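Local coordinates for vacuolar protein sorting-associated protein IST1 (Saccharomyces cerevisiae, PDB 3GGY) that acts late in sorting cargo into the intralumenal vesicles of multivesicular bodies and regulates recruitment of the ATPase VPS4 to the ESCRT-III complex, at residues L16-Q27 with L70-L81. Sequence-based numbering, arbitrary orientation.
Sequences LKMCIQRLRYAQ and LEILELYCELLL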
loop_
_atom_site.group_PDB
_atom_site.type_symbol
_atom_site.label_atom_id
_atom_site.label_comp_id
_atom_site.label_asym_id
_atom_site.label_seq_id
_atom_site.Cartn_x
_atom_site.Cartn_y
_atom_site.Cartn_z
ATOM N N LEU A 16 8.086 -3.287 -14.165
ATOM C CA LEU A 16 6.823 -3.783 -13.634
ATOM C C LEU A 16 6.957 -5.196 -13.074
ATOM O O LEU A 16 6.395 -5.506 -12.026
ATOM C CB LEU A 16 5.743 -3.742 -14.715
ATOM C CG LEU A 16 5.262 -2.340 -15.105
ATOM C CD1 LEU A 16 4.370 -2.414 -16.331
ATOM C CD2 LEU A 16 4.503 -1.718 -13.938
ATOM N N LYS A 17 7.709 -6.049 -13.761
ATOM C CA LYS A 17 7.884 -7.415 -13.281
ATOM C C LYS A 17 8.600 -7.445 -11.936
ATOM O O LYS A 17 8.236 -8.221 -11.050
ATOM C CB LYS A 17 8.658 -8.251 -14.309
ATOM C CG LYS A 17 7.823 -8.652 -15.512
ATOM C CD LYS A 17 8.613 -9.541 -16.465
ATOM C CE LYS A 17 7.763 -9.969 -17.650
ATOM N NZ LYS A 17 6.591 -10.789 -17.232
ATOM N N MET A 18 9.614 -6.599 -11.783
ATOM C CA MET A 18 10.369 -6.535 -10.538
ATOM C C MET A 18 9.485 -5.946 -9.445
ATOM O O MET A 18 9.515 -6.398 -8.299
ATOM C CB MET A 18 11.623 -5.676 -10.715
ATOM C CG MET A 18 12.501 -5.566 -9.475
ATOM S SD MET A 18 13.496 -7.034 -9.113
ATOM C CE MET A 18 12.501 -7.859 -7.907
ATOM N N CYS A 19 8.697 -4.931 -9.790
ATOM C CA CYS A 19 7.813 -4.329 -8.796
ATOM C C CYS A 19 6.826 -5.363 -8.270
ATOM O O CYS A 19 6.552 -5.416 -7.075
ATOM C CB CYS A 19 7.047 -3.148 -9.389
ATOM S SG CYS A 19 8.055 -1.665 -9.579
ATOM N N ILE A 20 6.296 -6.190 -9.165
ATOM C CA ILE A 20 5.345 -7.219 -8.762
ATOM C C ILE A 20 5.992 -8.229 -7.813
ATOM O O ILE A 20 5.404 -8.601 -6.797
ATOM C CB ILE A 20 4.772 -7.948 -9.995
ATOM C CG1 ILE A 20 3.882 -6.984 -10.787
ATOM C CG2 ILE A 20 3.970 -9.169 -9.562
ATOM C CD1 ILE A 20 3.374 -7.543 -12.095
ATOM N N GLN A 21 7.206 -8.659 -8.133
ATOM C CA GLN A 21 7.898 -9.619 -7.283
ATOM C C GLN A 21 8.222 -9.020 -5.914
ATOM O O GLN A 21 8.051 -9.678 -4.885
ATOM C CB GLN A 21 9.178 -10.102 -7.963
ATOM C CG GLN A 21 8.940 -10.971 -9.201
ATOM C CD GLN A 21 8.083 -12.200 -8.916
ATOM O OE1 GLN A 21 6.850 -12.140 -8.946
ATOM N NE2 GLN A 21 8.736 -13.322 -8.631
ATOM N N ARG A 22 8.676 -7.770 -5.903
ATOM C CA ARG A 22 9.010 -7.091 -4.656
ATOM C C ARG A 22 7.759 -6.843 -3.817
ATOM O O ARG A 22 7.769 -7.044 -2.607
ATOM C CB ARG A 22 9.716 -5.762 -4.935
ATOM C CG ARG A 22 11.087 -5.909 -5.577
ATOM C CD ARG A 22 12.027 -6.702 -4.682
ATOM N NE ARG A 22 12.295 -6.017 -3.420
ATOM C CZ ARG A 22 12.993 -4.890 -3.315
ATOM N NH1 ARG A 22 13.500 -4.316 -4.398
ATOM N NH2 ARG A 22 13.185 -4.335 -2.126
ATOM N N LEU A 23 6.682 -6.396 -4.453
ATOM C CA LEU A 23 5.443 -6.148 -3.719
ATOM C C LEU A 23 4.916 -7.444 -3.097
ATOM O O LEU A 23 4.479 -7.460 -1.943
ATOM C CB LEU A 23 4.383 -5.542 -4.646
ATOM C CG LEU A 23 4.614 -4.064 -4.979
ATOM C CD1 LEU A 23 3.774 -3.641 -6.180
ATOM C CD2 LEU A 23 4.275 -3.230 -3.765
ATOM N N ARG A 24 4.956 -8.533 -3.856
ATOM C CA ARG A 24 4.477 -9.817 -3.346
ATOM C C ARG A 24 5.306 -10.257 -2.148
ATOM O O ARG A 24 4.768 -10.729 -1.144
ATOM C CB ARG A 24 4.548 -10.893 -4.438
ATOM C CG ARG A 24 3.492 -10.760 -5.529
ATOM C CD ARG A 24 3.655 -11.848 -6.589
ATOM N NE ARG A 24 2.643 -11.751 -7.639
ATOM C CZ ARG A 24 2.625 -12.506 -8.735
ATOM N NH1 ARG A 24 3.567 -13.420 -8.931
ATOM N NH2 ARG A 24 1.666 -12.347 -9.638
ATOM N N TYR A 25 6.619 -10.089 -2.258
ATOM C CA TYR A 25 7.533 -10.479 -1.193
ATOM C C TYR A 25 7.329 -9.628 0.056
ATOM O O TYR A 25 7.373 -10.135 1.178
ATOM C CB TYR A 25 8.980 -10.357 -1.673
ATOM C CG TYR A 25 9.981 -11.002 -0.744
ATOM C CD1 TYR A 25 9.931 -12.372 -0.482
ATOM C CD2 TYR A 25 10.978 -10.249 -0.128
ATOM C CE1 TYR A 25 10.855 -12.977 0.371
ATOM C CE2 TYR A 25 11.906 -10.844 0.729
ATOM C CZ TYR A 25 11.837 -12.208 0.972
ATOM O OH TYR A 25 12.747 -12.802 1.814
ATOM N N ALA A 26 7.102 -8.332 -0.144
ATOM C CA ALA A 26 6.884 -7.417 0.969
ATOM C C ALA A 26 5.594 -7.791 1.695
ATOM O O ALA A 26 5.527 -7.724 2.923
ATOM C CB ALA A 26 6.812 -5.974 0.463
ATOM N N GLN A 27 4.571 -8.177 0.935
ATOM C CA GLN A 27 3.290 -8.575 1.523
ATOM C C GLN A 27 3.487 -9.800 2.399
ATOM O O GLN A 27 3.041 -9.840 3.542
ATOM C CB GLN A 27 2.280 -8.927 0.436
ATOM C CG GLN A 27 1.740 -7.761 -0.345
ATOM C CD GLN A 27 0.893 -8.221 -1.507
ATOM O OE1 GLN A 27 -0.058 -8.984 -1.330
ATOM N NE2 GLN A 27 1.237 -7.770 -2.705
ATOM N N LEU A 70 -0.292 -2.474 -0.329
ATOM C CA LEU A 70 0.594 -3.298 -1.150
ATOM C C LEU A 70 -0.185 -4.239 -2.063
ATOM O O LEU A 70 0.213 -4.464 -3.203
ATOM C CB LEU A 70 1.545 -4.111 -0.265
ATOM C CG LEU A 70 2.488 -3.309 0.634
ATOM C CD1 LEU A 70 3.407 -4.269 1.396
ATOM C CD2 LEU A 70 3.316 -2.352 -0.208
ATOM N N GLU A 71 -1.290 -4.791 -1.568
ATOM C CA GLU A 71 -2.099 -5.702 -2.375
ATOM C C GLU A 71 -2.693 -4.964 -3.570
ATOM O O GLU A 71 -2.708 -5.480 -4.689
ATOM C CB GLU A 71 -3.221 -6.304 -1.527
ATOM C CG GLU A 71 -2.708 -7.047 -0.300
ATOM C CD GLU A 71 -3.820 -7.570 0.592
ATOM O OE1 GLU A 71 -4.849 -6.875 0.730
ATOM O OE2 GLU A 71 -3.654 -8.667 1.169
ATOM N N ILE A 72 -3.172 -3.750 -3.332
ATOM C CA ILE A 72 -3.758 -2.955 -4.400
ATOM C C ILE A 72 -2.684 -2.550 -5.417
ATOM O O ILE A 72 -2.897 -2.616 -6.631
ATOM C CB ILE A 72 -4.435 -1.690 -3.828
ATOM C CG1 ILE A 72 -5.543 -2.095 -2.854
ATOM C CG2 ILE A 72 -4.984 -0.835 -4.967
ATOM C CD1 ILE A 72 -6.062 -0.958 -1.992
ATOM N N LEU A 73 -1.519 -2.139 -4.930
ATOM C CA LEU A 73 -0.455 -1.730 -5.837
ATOM C C LEU A 73 -0.002 -2.896 -6.712
ATOM O O LEU A 73 0.348 -2.707 -7.881
ATOM C CB LEU A 73 0.730 -1.157 -5.049
ATOM C CG LEU A 73 0.435 0.118 -4.249
ATOM C CD1 LEU A 73 1.716 0.554 -3.533
ATOM C CD2 LEU A 73 -0.075 1.229 -5.179
ATOM N N GLU A 74 -0.018 -4.104 -6.151
ATOM C CA GLU A 74 0.378 -5.292 -6.899
ATOM C C GLU A 74 -0.575 -5.454 -8.075
ATOM O O GLU A 74 -0.149 -5.726 -9.194
ATOM C CB GLU A 74 0.303 -6.544 -6.021
ATOM C CG GLU A 74 0.780 -7.810 -6.733
ATOM C CD GLU A 74 0.301 -9.092 -6.068
ATOM O OE1 GLU A 74 0.135 -9.104 -4.830
ATOM O OE2 GLU A 74 0.105 -10.095 -6.790
ATOM N N LEU A 75 -1.869 -5.294 -7.809
ATOM C CA LEU A 75 -2.876 -5.413 -8.852
ATOM C C LEU A 75 -2.685 -4.348 -9.920
ATOM O O LEU A 75 -2.834 -4.631 -11.105
ATOM C CB LEU A 75 -4.288 -5.319 -8.264
ATOM C CG LEU A 75 -4.761 -6.520 -7.446
ATOM C CD1 LEU A 75 -6.252 -6.369 -7.190
ATOM C CD2 LEU A 75 -4.485 -7.820 -8.200
ATOM N N TYR A 76 -2.351 -3.123 -9.510
ATOM C CA TYR A 76 -2.133 -2.062 -10.488
ATOM C C TYR A 76 -0.942 -2.401 -11.378
ATOM O O TYR A 76 -0.951 -2.123 -12.577
ATOM C CB TYR A 76 -1.881 -0.710 -9.803
ATOM C CG TYR A 76 -3.122 -0.008 -9.282
ATOM C CD1 TYR A 76 -4.313 -0.008 -10.010
ATOM C CD2 TYR A 76 -3.085 0.710 -8.085
ATOM C CE1 TYR A 76 -5.433 0.687 -9.561
ATOM C CE2 TYR A 76 -4.194 1.412 -7.630
ATOM C CZ TYR A 76 -5.366 1.397 -8.371
ATOM O OH TYR A 76 -6.460 2.097 -7.920
ATOM N N CYS A 77 0.097 -2.985 -10.790
ATOM C CA CYS A 77 1.278 -3.364 -11.556
ATOM C C CYS A 77 0.938 -4.437 -12.578
ATOM O O CYS A 77 1.410 -4.396 -13.711
ATOM C CB CYS A 77 2.374 -3.899 -10.639
ATOM S SG CYS A 77 3.274 -2.609 -9.764
ATOM N N GLU A 78 0.131 -5.407 -12.165
ATOM C CA GLU A 78 -0.253 -6.486 -13.067
ATOM C C GLU A 78 -1.085 -5.940 -14.220
ATOM O O GLU A 78 -0.944 -6.386 -15.363
ATOM C CB GLU A 78 -1.018 -7.563 -12.293
ATOM C CG GLU A 78 -0.191 -8.140 -11.153
ATOM C CD GLU A 78 -0.912 -9.218 -10.373
ATOM O OE1 GLU A 78 -2.095 -9.014 -10.034
ATOM O OE2 GLU A 78 -0.290 -10.264 -10.087
ATOM N N LEU A 79 -1.932 -4.961 -13.920
ATOM C CA LEU A 79 -2.776 -4.338 -14.935
ATOM C C LEU A 79 -1.904 -3.682 -15.998
ATOM O O LEU A 79 -2.068 -3.931 -17.196
ATOM C CB LEU A 79 -3.692 -3.297 -14.286
ATOM C CG LEU A 79 -4.631 -2.500 -15.198
ATOM C CD1 LEU A 79 -5.727 -1.872 -14.361
ATOM C CD2 LEU A 79 -3.861 -1.433 -15.962
ATOM N N LEU A 80 -0.972 -2.842 -15.556
ATOM C CA LEU A 80 -0.070 -2.151 -16.466
ATOM C C LEU A 80 0.805 -3.128 -17.244
ATOM O O LEU A 80 1.122 -2.895 -18.411
ATOM C CB LEU A 80 0.823 -1.181 -15.687
ATOM C CG LEU A 80 0.109 -0.008 -15.018
ATOM C CD1 LEU A 80 1.117 0.824 -14.230
ATOM C CD2 LEU A 80 -0.572 0.843 -16.082
ATOM N N LEU A 81 1.200 -4.217 -16.594
ATOM C CA LEU A 81 2.052 -5.207 -17.242
ATOM C C LEU A 81 1.354 -5.838 -18.435
ATOM O O LEU A 81 1.978 -6.088 -19.468
ATOM C CB LEU A 81 2.447 -6.305 -16.253
ATOM C CG LEU A 81 3.349 -7.405 -16.829
ATOM C CD1 LEU A 81 4.645 -6.789 -17.341
ATOM C CD2 LEU A 81 3.642 -8.448 -15.756
HETATM O O HOH W 1 -1.864 -11.236 0.075
#
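Leu23 inserts its two methyls as a knob into the hole formed by Leu70, Leu73, Glu74 and Cys77, with CD1 3.8 Å from Cys77 SG and CD2 meeting Leu70 CD2. One turn earlier Ile20 presses its CG1 branch onto Cys77 CB at 3.4 Å, a tight fit, and sends CD1 on to Leu81 CD2. Leu16 CD1 continues this apolar seam against Leu80 CB. An apolar seam bordered on one side by charged and amide groups thus joins this antiparallel pair, whose segment axes come within 9.2 Å and whose N-to-C directions differ by 158°. On the border, Glu74 has CG anti to its backbone N (chi1 -177°), which swings the carboxylate across to two partners. Its OE1 accepts a 2.7 Å hydrogen bond from Gln27 NE2, while Arg24 NE forms a salt bridge to OE2 at 3.1 Å from above the carboxylate plane. A second salt bridge, Arg24 NH2 to Glu78 OE2 at 2.9 Å, completes the network; both acceptors lie at the guanidinium edge, with Ile20 CG2 against one face. An alanine in place of Glu74 is likely to leave the Gln27 amide freer to turn and Arg24 with Glu78 as its one remaining carboxylate here. The pair belongs to the long hairpin of helices 8-46 and 50-82 in this ESCRT-III-like N-terminal domain; helix 105-115 packs against Leu73 and Leu80, and helix 153-159 against Ile72 and Tyr76.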